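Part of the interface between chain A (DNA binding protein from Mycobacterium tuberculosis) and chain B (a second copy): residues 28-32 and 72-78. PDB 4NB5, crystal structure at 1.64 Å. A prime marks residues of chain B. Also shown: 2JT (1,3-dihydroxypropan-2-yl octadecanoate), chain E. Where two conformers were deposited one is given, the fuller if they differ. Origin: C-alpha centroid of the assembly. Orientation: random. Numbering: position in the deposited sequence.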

# COMPACT_ATOMS: atom_id res chain seq x y z
N GLU A 28 -15.25 -4.34 2.83
CA GLU A 28 -15.79 -3.13 2.22
C GLU A 28 -14.67 -2.20 1.76
O GLU A 28 -14.85 -1.44 0.81
CB GLU A 28 -16.73 -2.41 3.17
CG GLU A 28 -17.50 -1.28 2.52
CD GLU A 28 -18.75 -0.91 3.29
OE1 GLU A 28 -18.78 -1.18 4.51
OE2 GLU A 28 -19.69 -0.35 2.68
N SER A 29 -13.52 -2.28 2.43
CA SER A 29 -12.38 -1.45 2.08
C SER A 29 -11.74 -1.90 0.77
O SER A 29 -11.15 -1.10 0.05
CB SER A 29 -11.33 -1.47 3.20
OG SER A 29 -11.81 -0.78 4.35
N ARG A 30 -11.85 -3.20 0.48
CA ARG A 30 -11.34 -3.74 -0.77
C ARG A 30 -12.44 -3.86 -1.82
O ARG A 30 -12.36 -4.69 -2.73
CB ARG A 30 -10.69 -5.10 -0.54
CG ARG A 30 -9.44 -5.06 0.33
CD ARG A 30 -8.45 -6.14 -0.08
NE ARG A 30 -7.33 -5.59 -0.83
CZ ARG A 30 -6.49 -6.32 -1.56
NH1 ARG A 30 -6.63 -7.64 -1.66
NH2 ARG A 30 -5.50 -5.73 -2.21
N SER A 31 -13.47 -3.03 -1.68
CA SER A 31 -14.55 -2.94 -2.66
C SER A 31 -15.42 -4.20 -2.80
O SER A 31 -16.08 -4.38 -3.83
CB SER A 31 -13.97 -2.54 -4.01
OG SER A 31 -13.27 -1.32 -3.88
N LEU A 32 -15.43 -5.03 -1.77
CA LEU A 32 -16.35 -6.16 -1.71
C LEU A 32 -17.48 -5.80 -0.75
O LEU A 32 -17.48 -4.72 -0.16
CB LEU A 32 -15.61 -7.41 -1.26
CG LEU A 32 -14.51 -7.86 -2.23
CD1 LEU A 32 -13.65 -8.96 -1.62
CD2 LEU A 32 -15.12 -8.31 -3.55
N ARG B 72 -10.09 5.49 -8.28
CA ARG B 72 -9.70 5.48 -6.88
C ARG B 72 -9.48 4.05 -6.39
O ARG B 72 -8.53 3.78 -5.66
CB ARG B 72 -10.78 6.17 -6.04
CG ARG B 72 -10.43 6.32 -4.57
CD ARG B 72 -11.49 7.14 -3.84
NE ARG B 72 -11.87 8.33 -4.61
CZ ARG B 72 -13.11 8.63 -4.99
NH1 ARG B 72 -14.14 7.85 -4.67
NH2 ARG B 72 -13.33 9.73 -5.69
N MET B 73 -10.34 3.14 -6.82
CA MET B 73 -10.23 1.74 -6.44
C MET B 73 -8.94 1.12 -6.99
O MET B 73 -8.22 0.43 -6.28
CB MET B 73 -11.45 0.98 -6.96
CG MET B 73 -11.50 -0.48 -6.56
SD MET B 73 -13.09 -1.24 -6.99
CE MET B 73 -14.17 0.19 -7.07
N LEU B 74 -8.66 1.38 -8.26
CA LEU B 74 -7.47 0.82 -8.88
C LEU B 74 -6.19 1.40 -8.27
O LEU B 74 -5.16 0.73 -8.25
CB LEU B 74 -7.48 1.04 -10.39
CG LEU B 74 -8.56 0.28 -11.17
CD1 LEU B 74 -8.50 0.63 -12.65
CD2 LEU B 74 -8.43 -1.23 -10.98
N ILE B 75 -6.24 2.64 -7.81
CA ILE B 75 -5.10 3.23 -7.11
C ILE B 75 -4.91 2.49 -5.78
O ILE B 75 -3.79 2.11 -5.43
CB ILE B 75 -5.30 4.75 -6.87
CG1 ILE B 75 -5.14 5.51 -8.19
CG2 ILE B 75 -4.30 5.27 -5.84
CD1 ILE B 75 -5.63 6.96 -8.16
N GLN B 76 -6.00 2.25 -5.06
CA GLN B 76 -5.92 1.55 -3.78
C GLN B 76 -5.38 0.13 -3.98
O GLN B 76 -4.60 -0.35 -3.16
CB GLN B 76 -7.29 1.48 -3.11
CG GLN B 76 -7.27 0.81 -1.75
CD GLN B 76 -8.64 0.32 -1.32
OE1 GLN B 76 -9.36 -0.32 -2.09
NE2 GLN B 76 -9.01 0.62 -0.08
N PHE B 77 -5.81 -0.53 -5.05
CA PHE B 77 -5.30 -1.87 -5.37
C PHE B 77 -3.82 -1.85 -5.78
O PHE B 77 -3.16 -2.90 -5.77
CB PHE B 77 -6.14 -2.52 -6.47
CG PHE B 77 -7.53 -2.90 -6.05
CD1 PHE B 77 -7.86 -3.04 -4.71
CD2 PHE B 77 -8.52 -3.11 -7.00
CE1 PHE B 77 -9.15 -3.38 -4.32
CE2 PHE B 77 -9.81 -3.46 -6.62
CZ PHE B 77 -10.12 -3.59 -5.28
N GLY B 78 -3.30 -0.69 -6.15
CA GLY B 78 -1.89 -0.55 -6.43
C GLY B 78 -1.54 -0.59 -7.91
O GLY B 78 -0.37 -0.58 -8.26
C10 2JT E . -7.56 -8.00 -9.06
C13 2JT E . -10.27 -10.42 -7.33
C15 2JT E . -9.42 -12.76 -7.34
C17 2JT E . -10.59 -14.79 -6.58
C20 2JT E . -11.82 -17.20 -9.30
C21 2JT E . -11.18 -18.52 -9.27
C22 2JT E . -10.74 -18.96 -10.68
C24 2JT E . -11.47 -19.16 -13.01
O01 2JT E . -6.92 -8.86 -6.13
C02 2JT E . -6.13 -8.50 -6.96
O03 2JT E . -5.56 -7.32 -6.63
C04 2JT E . -4.35 -7.02 -6.52
C05 2JT E . -3.51 -8.23 -6.19
O06 2JT E . -2.61 -8.48 -7.18
C07 2JT E . -4.59 -5.98 -5.35
O08 2JT E . -3.54 -5.52 -5.00
C09 2JT E . -6.25 -8.72 -8.51
C11 2JT E . -8.78 -8.94 -9.06
C12 2JT E . -9.02 -9.56 -7.62
C14 2JT E . -9.94 -11.62 -6.47
C16 2JT E . -9.33 -14.04 -6.66
C18 2JT E . -11.12 -15.16 -7.87
C19 2JT E . -11.88 -16.51 -7.91
C23 2JT E . -11.82 -19.32 -11.60
C25 2JT E . -12.80 -19.18 -13.76

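Where a helix ends, its last carbonyl groups lose their partners within the helix and become available to a neighbouring subunit. This small contact, which buries about 250 Å² summed over both sides, illustrates the principle. Chain A leaves its helix at Arg30, and the carbonyl of Ser29 faces the last turn of a helix in chain B.

One hydrogen bond joins the two stretches: Gln76′ NE2 donates to Ser29 O at 2.7 Å, with an angle of 140° at the hydrogen. Gln76′ points its CA-to-CB bond toward chain A, and chi1 and chi2, both t, extend the chain so that its amide reaches the carbonyl. Glutamine suits the place because its NH2 group can donate to a backbone acceptor. The fit is not perfect, since Gln76′ OE1 also lies 2.9 Å from Ser29 O, a close approach of two acceptors without a hydrogen bond.

The remaining contacts are packing. Ser31, with positive phi, directs its CA-to-CB bond toward chain B, and its small side chain brings OG to 3.1 Å from Met73′ SD. The CB of Met73′ points sideways, but the long, flexible side chain carries its sulfur to the contact. One helical turn further on, Phe77′ behaves similarly: from a sideways CB its ring extends until CZ is 3.6 Å from Arg30 O, which sits at the ring edge, near the ring plane. This buried residue has the largest area covered by the opposing stretch, 54 Å².

The lipid 2JT adds a shared neighbour. Its C07 lies 3.3 Å from Arg30 NH2, while its O08 is 2.8 Å from Phe77′ O. Gly78′ is the first residue to leave helical angles, with positive phi and a Schellman motif, at backbone angles that would jam a CB against the preceding carbonyl oxygen.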